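Local structure of secreted protein (Streptomyces lividans TK24, 5LXZ) at residues C80-Q85 with A247-T253; Y298-F302 with T547-V552; N88-A94 with D225-P231; G257-S263 with N276-P281. The protein binds copper and is probably an extracellular copper-radical oxidase related to galactose oxidase, built round a kelch-type beta-propeller. The protein carries 1 engineered substitution. All blocks are in the same frame, centred on the assembly; numbering follows the deposited sequence. Where two conformers were deposited one is given.

In the fold
Three consecutive propeller blades and a loop of the C-terminal domain form the four contacts round the copper held by Tyr248 and His548. Interaction 1 joins innermost strands 81-85 and 250-253 of neighbouring blades. Interaction 3, centred about 11 Å away, pairs strands of the first blade, nested in the loop interaction 1 closes; interaction 4, centred about 9 Å from interaction 1, pairs middle strands of the next. Glu228 and Tyr279 link interactions 3 and 4. Interaction 2, centred about 8 Å from interaction 1, sets strand 301-303 of the third blade against loop 547-552. Interactions 1, 4 and 2 follow in series; 1 and 2 supply copper ligands, so propeller and C-terminal domain build one site.

Interaction 1 of 4, residues C80-Q85 with A247-T253. Engineered in segment 247-253: Ala247 (natural residue Trp). With CU (copper (II) ion), chain B; EDO (1,2-ethanediol), chain P.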
loop_
_atom_site.group_PDB
_atom_site.type_symbol
_atom_site.label_atom_id
_atom_site.label_comp_id
_atom_site.label_asym_id
_atom_site.label_seq_id
_atom_site.Cartn_x
_atom_site.Cartn_y
_atom_site.Cartn_z
ATOM N N CYS A 80 1.165 -5.722 8.044
ATOM C CA CYS A 80 1.522 -4.307 8.413
ATOM C C CYS A 80 2.937 -3.889 8.026
ATOM O O CYS A 80 3.428 -2.877 8.508
ATOM C CB CYS A 80 1.389 -3.946 9.938
ATOM S SG CYS A 80 -0.115 -4.339 10.870
ATOM N N THR A 81 3.613 -4.673 7.197
ATOM C CA THR A 81 4.933 -4.281 6.724
ATOM C C THR A 81 4.884 -3.445 5.479
ATOM O O THR A 81 3.864 -3.363 4.812
ATOM C CB THR A 81 5.728 -5.540 6.314
ATOM O OG1 THR A 81 4.903 -6.374 5.473
ATOM C CG2 THR A 81 6.175 -6.261 7.484
ATOM N N GLY A 82 6.018 -2.806 5.151
ATOM C CA GLY A 82 6.253 -2.213 3.858
ATOM C C GLY A 82 7.272 -3.063 3.130
ATOM O O GLY A 82 7.981 -3.855 3.749
ATOM N N HIS A 83 7.375 -2.918 1.814
ATOM C CA HIS A 83 8.186 -3.851 1.051
ATOM C C HIS A 83 8.433 -3.356 -0.345
ATOM O O HIS A 83 7.527 -2.768 -0.967
ATOM C CB HIS A 83 7.600 -5.238 1.008
ATOM C CG HIS A 83 6.134 -5.260 0.846
ATOM N ND1 HIS A 83 5.478 -4.604 -0.167
ATOM C CD2 HIS A 83 5.179 -5.813 1.616
ATOM C CE1 HIS A 83 4.181 -4.810 -0.051
ATOM N NE2 HIS A 83 3.974 -5.517 1.033
ATOM N N THR A 84 9.637 -3.598 -0.855
ATOM C CA THR A 84 9.953 -3.293 -2.226
ATOM C C THR A 84 11.090 -4.219 -2.686
ATOM O O THR A 84 11.856 -4.752 -1.874
ATOM C CB THR A 84 10.231 -1.797 -2.414
ATOM O OG1 THR A 84 10.043 -1.433 -3.801
ATOM C CG2 THR A 84 11.602 -1.440 -1.931
ATOM N N GLN A 85 11.168 -4.441 -3.987
ATOM C CA GLN A 85 12.241 -5.231 -4.578
ATOM C C GLN A 85 13.560 -4.507 -4.561
ATOM O O GLN A 85 13.657 -3.365 -4.980
ATOM C CB GLN A 85 11.880 -5.566 -6.030
ATOM C CG GLN A 85 12.844 -6.610 -6.605
ATOM C CD GLN A 85 12.933 -6.716 -8.118
ATOM O OE1 GLN A 85 13.936 -7.250 -8.644
ATOM N NE2 GLN A 85 11.910 -6.315 -8.830
ATOM N N ALA A 247 4.450 0.162 12.020
ATOM C CA ALA A 247 3.335 -0.519 11.391
ATOM C C ALA A 247 2.856 0.361 10.267
ATOM O O ALA A 247 2.514 1.527 10.478
ATOM C CB ALA A 247 2.178 -0.777 12.361
ATOM N N TYR A 248 2.810 -0.200 9.057
ATOM C CA TYR A 248 2.311 0.468 7.839
ATOM C C TYR A 248 3.274 1.509 7.240
ATOM O O TYR A 248 2.862 2.593 6.798
ATOM C CB TYR A 248 0.967 1.145 8.052
ATOM C CG TYR A 248 -0.224 0.303 8.265
ATOM C CD1 TYR A 248 -0.171 -1.084 8.348
ATOM C CD2 TYR A 248 -1.448 0.940 8.312
ATOM C CE1 TYR A 248 -1.333 -1.800 8.528
ATOM C CE2 TYR A 248 -2.585 0.238 8.512
ATOM C CZ TYR A 248 -2.529 -1.117 8.611
ATOM O OH TYR A 248 -3.728 -1.728 8.781
ATOM N N PRO A 249 4.573 1.218 7.185
ATOM C CA PRO A 249 5.468 2.128 6.487
ATOM C C PRO A 249 5.427 1.921 4.947
ATOM O O PRO A 249 5.108 0.821 4.463
ATOM C CB PRO A 249 6.823 1.720 7.026
ATOM C CG PRO A 249 6.713 0.260 7.111
ATOM C CD PRO A 249 5.286 -0.007 7.576
ATOM N N THR A 250 5.780 2.979 4.210
ATOM C CA THR A 250 6.148 2.770 2.809
ATOM C C THR A 250 7.635 2.620 2.698
ATOM O O THR A 250 8.375 3.398 3.293
ATOM C CB THR A 250 5.664 3.933 1.940
ATOM O OG1 THR A 250 4.251 3.760 1.775
ATOM C CG2 THR A 250 6.285 3.957 0.560
ATOM N N LEU A 251 8.051 1.619 1.909
ATOM C CA LEU A 251 9.437 1.465 1.479
ATOM C C LEU A 251 9.504 1.770 0.005
ATOM O O LEU A 251 8.731 1.184 -0.764
ATOM C CB LEU A 251 9.886 0.035 1.720
ATOM C CG LEU A 251 10.519 -0.255 3.086
ATOM C CD1 LEU A 251 9.697 0.109 4.254
ATOM C CD2 LEU A 251 10.900 -1.748 3.115
ATOM N N THR A 252 10.360 2.667 -0.406
ATOM C CA THR A 252 10.428 3.061 -1.813
ATOM C C THR A 252 11.873 3.296 -2.234
ATOM O O THR A 252 12.671 3.816 -1.474
ATOM C CB THR A 252 9.502 4.287 -2.061
ATOM O OG1 THR A 252 9.266 4.429 -3.464
ATOM C CG2 THR A 252 10.010 5.541 -1.481
ATOM N N THR A 253 12.206 2.872 -3.439
ATOM C CA THR A 253 13.596 2.989 -3.927
ATOM C C THR A 253 13.943 4.387 -4.367
ATOM O O THR A 253 13.160 5.032 -5.082
ATOM C CB THR A 253 13.740 2.076 -5.125
ATOM O OG1 THR A 253 13.406 0.733 -4.715
ATOM C CG2 THR A 253 15.144 2.133 -5.699
HETATM CU CU CU B . -4.180 -3.255 7.473
HETATM C C1 EDO P . 4.072 -0.487 0.956
HETATM O O1 EDO P . 4.472 -1.868 0.982
HETATM C C2 EDO P . 5.023 0.283 0.111
HETATM O O2 EDO P . 6.303 -0.202 0.531
HETATM O O HOH W 1 10.677 0.906 -4.786
HETATM O O HOH W 2 15.224 -1.234 -5.191
HETATM O O HOH W 3 -4.735 -3.491 9.573
#
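Cys80, which gives up the most surface here, anchors the end of the contact next to the copper. Its carbonyl O accepts a hydrogen bond from Tyr248 N at 2.8 Å, while its CB lies 3.6 Å from CD1 of Tyr248 and 4.1 Å from CB of Ala247, an engineered residue replacing Trp. In the conformer given, Cys80 SG is 4.8 Å from the centroid of the Tyr248 ring, an oblique sulfur-aromatic contact without a covalent link. Tyr248 OH, hydrogen-bonded to Tyr460, binds copper at 2.1 Å. Leu251, the second large contributor, points toward strand 81-85 and brings CD2 to 3.7 Å from Gly82 O. Gly82 lets the chains close in, its CA 3.3 Å from Pro249 O, where a CB would clash. Ethanediol, probably from the crystallisation liquor, bridges the gap, its O2 accepting from His83 N (3.2 Å) and Leu251 N (2.9 Å); Thr84 OG1, hydrogen-bonded to Asp553, is linked through water 1 to Thr253 N. The two strands run parallel, their directions 16° apart and axes 5.2 Å apart at closest, as innermost strands of adjacent propeller blades, with the Cys-Tyr pair, joined by a thioether in mature galactose oxidase, beside the copper.

Interaction 2 of 4, residues Y298-F302 with T547-V552; sequences YPALF and THVTDV. With CU (copper (II) ion), chain B.
Tyr298 opens the first segment with a left-handed backbone (phi/psi 38/53) and an m rotamer aimed at loop 547-552. Its CE2 sits over a face of the His548 imidazole, 3.3 Å from His548 CG; the ring centroids are 4.6 Å apart, planes at 40°. Tyr298 CZ lies 3.9 Å from Thr547 CG2, and Tyr298 OH hydrogen-bonds to Thr81 O. Water 4 donates to Tyr298 O and Thr550 OG1, both at 2.8 Å. Residues 547-550 form a type I' turn (His548 46/50, Val549 64/24), with hydrogen bonds Thr547 N to Thr550 O 3.1 Å and, weak, Thr550 N to Thr547 O 2.8 Å. As in galactose oxidase, a loop of the C-terminal domain delivers a copper ligand to the propeller's centre: His548 (m, chi2 72°) binds the metal through NE2 at 2.1 Å, its ND1 donating to Thr547 OG1 at 2.8 Å. From Pro299 on the chain is extended, entering strand 301-303 at Leu301. Leu301 O approaches Val552 CG1 at 3.4 Å. Phe302 (m, chi2 82°), CA 5.9 Å from Val552 CA, takes Val552 CG1 over one ring face, 4.3 Å from Phe302 CZ, with Phe302 CE2 3.7 Å from Val552 CA and CZ 3.5 Å from Asp551 O.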
loop_
_atom_site.group_PDB
_atom_site.type_symbol
_atom_site.label_atom_id
_atom_site.label_comp_id
_atom_site.label_asym_id
_atom_site.label_seq_id
_atom_site.Cartn_x
_atom_site.Cartn_y
_atom_site.Cartn_z
ATOM N N TYR A 298 1.357 4.250 4.809
ATOM C CA TYR A 298 1.414 3.813 3.423
ATOM C C TYR A 298 1.286 4.977 2.440
ATOM O O TYR A 298 0.471 4.917 1.483
ATOM C CB TYR A 298 0.408 2.691 3.113
ATOM C CG TYR A 298 0.715 1.361 3.745
ATOM C CD1 TYR A 298 1.961 0.785 3.620
ATOM C CD2 TYR A 298 -0.257 0.641 4.443
ATOM C CE1 TYR A 298 2.240 -0.441 4.176
ATOM C CE2 TYR A 298 0.015 -0.575 5.021
ATOM C CZ TYR A 298 1.246 -1.143 4.865
ATOM O OH TYR A 298 1.461 -2.381 5.445
ATOM N N PRO A 299 2.105 6.016 2.587
ATOM C CA PRO A 299 2.060 7.083 1.591
ATOM C C PRO A 299 2.495 6.567 0.248
ATOM O O PRO A 299 3.462 5.847 0.133
ATOM C CB PRO A 299 3.021 8.140 2.115
ATOM C CG PRO A 299 3.999 7.308 2.930
ATOM C CD PRO A 299 3.218 6.194 3.547
ATOM N N ALA A 300 1.777 6.914 -0.812
ATOM C CA ALA A 300 2.142 6.467 -2.144
ATOM C C ALA A 300 3.267 7.319 -2.701
ATOM O O ALA A 300 3.022 8.419 -3.183
ATOM C CB ALA A 300 0.929 6.505 -3.050
ATOM N N LEU A 301 4.494 6.802 -2.609
ATOM C CA LEU A 301 5.715 7.551 -2.902
ATOM C C LEU A 301 6.451 6.877 -4.062
ATOM O O LEU A 301 6.913 5.748 -3.916
ATOM C CB LEU A 301 6.630 7.571 -1.691
ATOM C CG LEU A 301 6.050 8.207 -0.434
ATOM C CD1 LEU A 301 7.036 8.060 0.727
ATOM C CD2 LEU A 301 5.738 9.679 -0.636
ATOM N N PHE A 302 6.618 7.607 -5.147
ATOM C CA PHE A 302 7.207 7.039 -6.371
ATOM C C PHE A 302 8.444 7.821 -6.773
ATOM O O PHE A 302 8.434 9.053 -6.772
ATOM C CB PHE A 302 6.212 7.135 -7.514
ATOM C CG PHE A 302 5.030 6.190 -7.385
ATOM C CD1 PHE A 302 3.954 6.504 -6.607
ATOM C CD2 PHE A 302 5.025 4.985 -8.049
ATOM C CE1 PHE A 302 2.895 5.616 -6.484
ATOM C CE2 PHE A 302 3.973 4.117 -7.953
ATOM C CZ PHE A 302 2.919 4.422 -7.141
ATOM N N THR A 547 0.001 -4.085 -1.313
ATOM C CA THR A 547 -0.703 -4.172 -0.038
ATOM C C THR A 547 -1.394 -2.853 0.238
ATOM O O THR A 547 -0.934 -1.820 -0.191
ATOM C CB THR A 547 0.237 -4.472 1.163
ATOM O OG1 THR A 547 -0.530 -4.879 2.297
ATOM C CG2 THR A 547 1.130 -3.264 1.591
ATOM N N HIS A 548 -2.536 -2.919 0.908
ATOM C CA HIS A 548 -3.259 -1.745 1.333
ATOM C C HIS A 548 -3.372 -0.710 0.240
ATOM O O HIS A 548 -3.163 0.469 0.470
ATOM C CB HIS A 548 -2.625 -1.127 2.601
ATOM C CG HIS A 548 -2.697 -1.982 3.823
ATOM N ND1 HIS A 548 -1.955 -3.115 4.000
ATOM C CD2 HIS A 548 -3.375 -1.804 4.989
ATOM C CE1 HIS A 548 -2.132 -3.587 5.206
ATOM N NE2 HIS A 548 -3.020 -2.820 5.811
ATOM N N VAL A 549 -3.800 -1.133 -0.953
ATOM C CA VAL A 549 -4.097 -0.232 -2.036
ATOM C C VAL A 549 -2.862 0.532 -2.529
ATOM O O VAL A 549 -2.988 1.612 -3.114
ATOM C CB VAL A 549 -5.253 0.771 -1.713
ATOM C CG1 VAL A 549 -6.011 1.096 -2.986
ATOM C CG2 VAL A 549 -6.233 0.227 -0.683
ATOM N N THR A 550 -1.684 -0.050 -2.295
ATOM C CA THR A 550 -0.416 0.638 -2.482
ATOM C C THR A 550 0.535 -0.311 -3.198
ATOM O O THR A 550 0.766 -1.424 -2.714
ATOM C CB THR A 550 0.175 1.047 -1.112
ATOM O OG1 THR A 550 -0.815 1.791 -0.394
ATOM C CG2 THR A 550 1.426 1.945 -1.256
ATOM N N ASP A 551 1.146 0.159 -4.268
ATOM C CA ASP A 551 2.147 -0.606 -5.004
ATOM C C ASP A 551 3.100 0.369 -5.640
ATOM O O ASP A 551 2.830 0.934 -6.676
ATOM C CB ASP A 551 1.424 -1.458 -6.030
ATOM C CG ASP A 551 2.314 -2.331 -6.851
ATOM O OD1 ASP A 551 3.564 -2.261 -6.781
ATOM O OD2 ASP A 551 1.677 -3.140 -7.600
ATOM N N VAL A 552 4.234 0.590 -4.991
ATOM C CA VAL A 552 5.194 1.528 -5.534
ATOM C C VAL A 552 6.168 0.848 -6.444
ATOM O O VAL A 552 7.043 1.515 -6.991
ATOM C CB VAL A 552 5.901 2.333 -4.413
ATOM C CG1 VAL A 552 4.856 3.094 -3.598
ATOM C CG2 VAL A 552 6.794 1.469 -3.566
HETATM CU CU CU B . -4.180 -3.255 7.473
HETATM O O HOH W 4 -1.291 4.486 -0.685
HETATM O O HOH W 3 -4.735 -3.491 9.573
#

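Interaction 3 of 4, residues N88-A94 with D225-P231; sequences NGNLLIA and DAFEFDP
Strands 91-94 and 226-230 pair antiparallel, their axes 4.6 Å apart at closest and their directions 152° apart. Leu91 with Phe229 and Ile93 with Phe227 are hydrogen-bonded pairs: Leu91 N to Phe229 O 3.0 Å, Phe229 N to Leu91 O 2.7 Å, Ile93 N to Phe227 O and Phe227 N to Ile93 O both 2.9 Å. These four large side chains share one face, where Ile93 CG2 meets Phe227 CB at 3.9 Å and Leu91 CB meets Phe229 CB at 4.1 Å. Chi1 is m in Phe227 but t in Phe229, whose ring leads away and meets Tyr236 edge-to-face. The other face carries Leu92, Ala94, Ala226 and Glu228; Leu92 with Glu228 (CA-CA 4.5 Å) and Ala94 with Ala226 (CA-CA 4.1 Å) are non-hydrogen-bonded pairs. Ala94 and Ala226, CB atoms 3.9 Å apart, make a low spot covered by Trp286 of the next blade. Beside it Leu92 (t, chi2 65°) rises, its CD1 3.5 Å from Phe227 O and 4.2 Å from Glu228 CG. At the strand's entry Asn88 OD1 accepts from Asn90 N at 2.9 Å in an Asx turn, with Gly89 at 88/-9. Asn90 (m) donates from ND2 to Glu228 OE1 at 2.9 Å and packs OD1 on Pro231 CD at 3.3 Å; Glu228 OE2 hydrogen-bonds to Tyr279 OH. The topology of strands 81-85, 91-102, 226-230 and 235-238 identifies a kelch-type propeller blade, its meander interrupted by the inserted beta-barrel region.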
loop_
_atom_site.group_PDB
_atom_site.type_symbol
_atom_site.label_atom_id
_atom_site.label_comp_id
_atom_site.label_asym_id
_atom_site.label_seq_id
_atom_site.Cartn_x
_atom_site.Cartn_y
_atom_site.Cartn_z
ATOM N N ASN A 88 18.983 -6.919 -6.301
ATOM C CA ASN A 88 19.209 -8.336 -6.519
ATOM C C ASN A 88 17.995 -9.239 -6.592
ATOM O O ASN A 88 18.121 -10.464 -6.670
ATOM C CB ASN A 88 20.177 -8.849 -5.475
ATOM C CG ASN A 88 19.574 -8.920 -4.094
ATOM O OD1 ASN A 88 18.417 -8.540 -3.848
ATOM N ND2 ASN A 88 20.390 -9.384 -3.151
ATOM N N GLY A 89 16.787 -8.673 -6.626
ATOM C CA GLY A 89 15.570 -9.470 -6.705
ATOM C C GLY A 89 15.021 -9.894 -5.375
ATOM O O GLY A 89 13.909 -10.388 -5.295
ATOM N N ASN A 90 15.761 -9.687 -4.280
ATOM C CA ASN A 90 15.195 -9.974 -2.969
ATOM C C ASN A 90 14.148 -8.921 -2.648
ATOM O O ASN A 90 14.189 -7.814 -3.153
ATOM C CB ASN A 90 16.240 -9.950 -1.879
ATOM C CG ASN A 90 17.203 -11.127 -1.939
ATOM O OD1 ASN A 90 17.096 -12.021 -2.760
ATOM N ND2 ASN A 90 18.148 -11.111 -1.021
ATOM N N LEU A 91 13.171 -9.277 -1.839
ATOM C CA LEU A 91 12.148 -8.347 -1.408
ATOM C C LEU A 91 12.545 -7.864 -0.022
ATOM O O LEU A 91 12.613 -8.674 0.901
ATOM C CB LEU A 91 10.778 -9.024 -1.343
ATOM C CG LEU A 91 9.598 -8.087 -1.110
ATOM C CD1 LEU A 91 9.249 -7.267 -2.361
ATOM C CD2 LEU A 91 8.357 -8.872 -0.677
ATOM N N LEU A 92 12.819 -6.573 0.128
ATOM C CA LEU A 92 13.056 -6.010 1.440
ATOM C C LEU A 92 11.677 -5.872 2.072
ATOM O O LEU A 92 10.791 -5.302 1.453
ATOM C CB LEU A 92 13.720 -4.655 1.415
ATOM C CG LEU A 92 13.974 -3.992 2.758
ATOM C CD1 LEU A 92 14.975 -4.764 3.618
ATOM C CD2 LEU A 92 14.508 -2.587 2.517
ATOM N N ILE A 93 11.503 -6.382 3.284
ATOM C CA ILE A 93 10.206 -6.301 3.966
ATOM C C ILE A 93 10.486 -5.820 5.408
ATOM O O ILE A 93 11.359 -6.367 6.064
ATOM C CB ILE A 93 9.426 -7.629 3.789
ATOM C CG1 ILE A 93 8.031 -7.525 4.422
ATOM C CG2 ILE A 93 10.191 -8.792 4.344
ATOM C CD1 ILE A 93 7.096 -8.616 3.927
ATOM N N ALA A 94 9.844 -4.767 5.874
ATOM C CA ALA A 94 10.207 -4.140 7.132
ATOM C C ALA A 94 8.992 -3.632 7.834
ATOM O O ALA A 94 8.035 -3.172 7.204
ATOM C CB ALA A 94 11.194 -3.039 6.920
ATOM N N ASP A 225 11.434 -4.860 12.992
ATOM C CA ASP A 225 12.029 -5.970 12.272
ATOM C C ASP A 225 12.153 -5.731 10.783
ATOM O O ASP A 225 11.229 -5.175 10.168
ATOM C CB ASP A 225 11.206 -7.247 12.439
ATOM C CG ASP A 225 11.025 -7.676 13.889
ATOM O OD1 ASP A 225 11.004 -6.836 14.817
ATOM O OD2 ASP A 225 10.844 -8.904 14.094
ATOM N N ALA A 226 13.233 -6.201 10.195
ATOM C CA ALA A 226 13.424 -6.175 8.762
ATOM C C ALA A 226 14.057 -7.431 8.236
ATOM O O ALA A 226 14.955 -8.029 8.892
ATOM C CB ALA A 226 14.246 -4.984 8.363
ATOM N N PHE A 227 13.658 -7.826 7.030
ATOM C CA PHE A 227 14.175 -9.036 6.414
ATOM C C PHE A 227 14.357 -8.784 4.924
ATOM O O PHE A 227 13.723 -7.904 4.360
ATOM C CB PHE A 227 13.151 -10.179 6.543
ATOM C CG PHE A 227 12.780 -10.513 7.949
ATOM C CD1 PHE A 227 11.802 -9.801 8.619
ATOM C CD2 PHE A 227 13.511 -11.474 8.644
ATOM C CE1 PHE A 227 11.490 -10.085 9.941
ATOM C CE2 PHE A 227 13.214 -11.727 9.982
ATOM C CZ PHE A 227 12.209 -11.057 10.609
ATOM N N GLU A 228 15.201 -9.570 4.287
ATOM C CA GLU A 228 15.169 -9.702 2.854
ATOM C C GLU A 228 14.569 -11.056 2.531
ATOM O O GLU A 228 15.056 -12.063 3.018
ATOM C CB GLU A 228 16.531 -9.549 2.244
ATOM C CG GLU A 228 17.110 -8.144 2.341
ATOM C CD GLU A 228 18.443 -7.997 1.621
ATOM O OE1 GLU A 228 18.793 -8.887 0.791
ATOM O OE2 GLU A 228 19.155 -6.996 1.841
ATOM N N PHE A 229 13.511 -11.119 1.733
ATOM C CA PHE A 229 13.006 -12.410 1.304
ATOM C C PHE A 229 13.798 -12.793 0.064
ATOM O O PHE A 229 13.791 -12.063 -0.935
ATOM C CB PHE A 229 11.516 -12.391 0.960
ATOM C CG PHE A 229 11.002 -13.750 0.638
ATOM C CD1 PHE A 229 10.702 -14.630 1.696
ATOM C CD2 PHE A 229 10.935 -14.235 -0.677
ATOM C CE1 PHE A 229 10.261 -15.917 1.443
ATOM C CE2 PHE A 229 10.508 -15.553 -0.902
ATOM C CZ PHE A 229 10.164 -16.368 0.150
ATOM N N ASP A 230 14.470 -13.939 0.125
ATOM C CA ASP A 230 15.279 -14.439 -0.970
ATOM C C ASP A 230 14.414 -15.408 -1.787
ATOM O O ASP A 230 14.033 -16.474 -1.280
ATOM C CB ASP A 230 16.515 -15.125 -0.361
ATOM C CG ASP A 230 17.425 -15.746 -1.391
ATOM O OD1 ASP A 230 16.980 -16.112 -2.476
ATOM O OD2 ASP A 230 18.625 -15.888 -1.051
ATOM N N PRO A 231 14.068 -15.044 -3.027
ATOM C CA PRO A 231 13.174 -15.870 -3.818
ATOM C C PRO A 231 13.783 -17.194 -4.286
ATOM O O PRO A 231 13.029 -18.118 -4.560
ATOM C CB PRO A 231 12.808 -15.002 -4.986
ATOM C CG PRO A 231 13.838 -13.975 -5.074
ATOM C CD PRO A 231 14.518 -13.833 -3.749
HETATM O O HOH W 5 21.055 -9.158 -0.255
HETATM O O HOH W 6 20.047 -13.437 -0.741
#

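Interaction 4 of 4, residues G257-S263 with N276-P281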
loop_
_atom_site.group_PDB
_atom_site.type_symbol
_atom_site.label_atom_id
_atom_site.label_comp_id
_atom_site.label_asym_id
_atom_site.label_seq_id
_atom_site.Cartn_x
_atom_site.Cartn_y
_atom_site.Cartn_z
ATOM N N GLY A 257 19.497 3.751 -5.401
ATOM C CA GLY A 257 19.213 2.364 -5.176
ATOM C C GLY A 257 19.018 2.022 -3.690
ATOM O O GLY A 257 18.744 0.870 -3.354
ATOM N N LYS A 258 19.149 2.999 -2.799
ATOM C CA LYS A 258 18.862 2.781 -1.398
ATOM C C LYS A 258 17.350 2.859 -1.205
ATOM O O LYS A 258 16.638 3.377 -2.068
ATOM C CB LYS A 258 19.602 3.782 -0.541
ATOM C CG LYS A 258 21.122 3.636 -0.697
ATOM C CD LYS A 258 21.810 4.587 0.241
ATOM C CE LYS A 258 23.311 4.554 -0.026
ATOM N NZ LYS A 258 23.978 5.532 0.868
ATOM N N ILE A 259 16.879 2.286 -0.124
ATOM C CA ILE A 259 15.436 2.193 0.153
ATOM C C ILE A 259 15.026 3.093 1.293
ATOM O O ILE A 259 15.546 2.992 2.399
ATOM C CB ILE A 259 15.013 0.768 0.481
ATOM C CG1 ILE A 259 15.564 -0.247 -0.526
ATOM C CG2 ILE A 259 13.495 0.686 0.644
ATOM C CD1 ILE A 259 15.157 -0.009 -1.957
ATOM N N LEU A 260 14.136 4.028 0.987
ATOM C CA LEU A 260 13.609 4.950 1.955
ATOM C C LEU A 260 12.411 4.321 2.673
ATOM O O LEU A 260 11.472 3.872 2.017
ATOM C CB LEU A 260 13.240 6.243 1.261
ATOM C CG LEU A 260 12.677 7.365 2.139
ATOM C CD1 LEU A 260 13.716 7.977 3.028
ATOM C CD2 LEU A 260 12.101 8.420 1.231
ATOM N N SER A 261 12.408 4.397 3.987
ATOM C CA SER A 261 11.271 3.968 4.815
ATOM C C SER A 261 10.641 5.193 5.468
ATOM O O SER A 261 11.341 5.986 6.103
ATOM C CB SER A 261 11.725 2.988 5.830
ATOM O OG SER A 261 10.618 2.609 6.602
ATOM N N VAL A 262 9.338 5.349 5.232
ATOM C CA VAL A 262 8.573 6.513 5.627
ATOM C C VAL A 262 7.348 6.115 6.405
ATOM O O VAL A 262 6.579 5.225 6.002
ATOM C CB VAL A 262 8.151 7.320 4.391
ATOM C CG1 VAL A 262 7.403 8.578 4.731
ATOM C CG2 VAL A 262 9.402 7.687 3.604
ATOM N N SER A 263 7.136 6.863 7.480
ATOM C CA SER A 263 5.895 6.805 8.252
ATOM C C SER A 263 5.729 5.489 8.986
ATOM O O SER A 263 6.701 4.806 9.287
ATOM C CB SER A 263 4.685 7.202 7.387
ATOM O OG SER A 263 3.552 7.493 8.242
ATOM N N ASN A 276 12.374 9.544 9.093
ATOM C CA ASN A 276 12.549 8.597 7.996
ATOM C C ASN A 276 13.933 8.000 7.988
ATOM O O ASN A 276 14.872 8.581 8.601
ATOM C CB ASN A 276 12.239 9.321 6.697
ATOM C CG ASN A 276 10.883 9.960 6.743
ATOM O OD1 ASN A 276 9.925 9.303 7.156
ATOM N ND2 ASN A 276 10.786 11.211 6.380
ATOM N N GLU A 277 14.098 6.842 7.355
ATOM C CA GLU A 277 15.363 6.161 7.342
ATOM C C GLU A 277 15.615 5.496 6.034
ATOM O O GLU A 277 14.704 5.272 5.244
ATOM C CB GLU A 277 15.537 5.181 8.493
ATOM C CG GLU A 277 14.517 4.154 8.714
ATOM C CD GLU A 277 14.662 3.627 10.186
ATOM O OE1 GLU A 277 15.784 3.135 10.569
ATOM O OE2 GLU A 277 13.704 3.740 11.004
ATOM N N VAL A 278 16.877 5.220 5.764
ATOM C CA VAL A 278 17.294 4.670 4.505
ATOM C C VAL A 278 18.042 3.390 4.743
ATOM O O VAL A 278 18.992 3.387 5.528
ATOM C CB VAL A 278 18.139 5.677 3.713
ATOM C CG1 VAL A 278 18.668 5.055 2.463
ATOM C CG2 VAL A 278 17.339 6.942 3.409
ATOM N N TYR A 279 17.676 2.347 4.013
ATOM C CA TYR A 279 18.368 1.069 4.007
ATOM C C TYR A 279 19.345 1.064 2.863
ATOM O O TYR A 279 18.961 1.289 1.724
ATOM C CB TYR A 279 17.369 -0.053 3.771
ATOM C CG TYR A 279 17.935 -1.454 3.809
ATOM C CD1 TYR A 279 18.285 -2.033 5.020
ATOM C CD2 TYR A 279 18.105 -2.198 2.657
ATOM C CE1 TYR A 279 18.726 -3.321 5.068
ATOM C CE2 TYR A 279 18.541 -3.509 2.703
ATOM C CZ TYR A 279 18.838 -4.057 3.912
ATOM O OH TYR A 279 19.248 -5.365 3.918
ATOM N N ASP A 280 20.616 0.782 3.160
ATOM C CA ASP A 280 21.596 0.604 2.118
ATOM C C ASP A 280 21.758 -0.877 1.876
ATOM O O ASP A 280 22.268 -1.603 2.735
ATOM C CB ASP A 280 22.917 1.201 2.617
ATOM C CG ASP A 280 23.993 1.149 1.574
ATOM O OD1 ASP A 280 23.808 0.487 0.550
ATOM O OD2 ASP A 280 25.026 1.831 1.831
ATOM N N PRO A 281 21.326 -1.416 0.729
ATOM C CA PRO A 281 21.459 -2.852 0.483
ATOM C C PRO A 281 22.904 -3.379 0.519
ATOM O O PRO A 281 23.127 -4.556 0.771
ATOM C CB PRO A 281 20.861 -3.034 -0.916
ATOM C CG PRO A 281 20.003 -1.842 -1.069
ATOM C CD PRO A 281 20.642 -0.717 -0.387
HETATM O O HOH W 7 8.162 9.013 9.164
#
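Strands 259-262 and 277-280 are the second and third of a four-stranded antiparallel kelch blade, flanked by 250-253 and 285-288. Four backbone hydrogen bonds fix the register: Ile259 N to Tyr279 O (3.0 Å), Tyr279 N to Ile259 O (2.7 Å), Ser261 N to Glu277 O (2.8 Å) and Glu277 N to Ser261 O (3.1 Å). Apolar contacts occur on both faces: Leu260 CD1 touches Val278 CG2 at 3.8 Å on one, and Ile259 CB lies 4.1 Å from Tyr279 CB on the other; Lys258 CB reaches Val278 CG1 at 3.4 Å. Several polar ends find partners outside the pair: Glu277 forms a salt bridge with Arg246 and accepts from His243 N, Asn276 ND2 donates to Arg293 O, and Tyr279 OH hydrogen-bonds to Glu228 of the preceding blade. Lys258 NZ and Asp280 OD2 form a long salt bridge of 4.0 Å, while Asp280 OD1 accepts from Lys282 N. At the other end, water 7 lies 2.7 Å from Asn276 OD1 and accepts from Ser263 N at 2.9 Å.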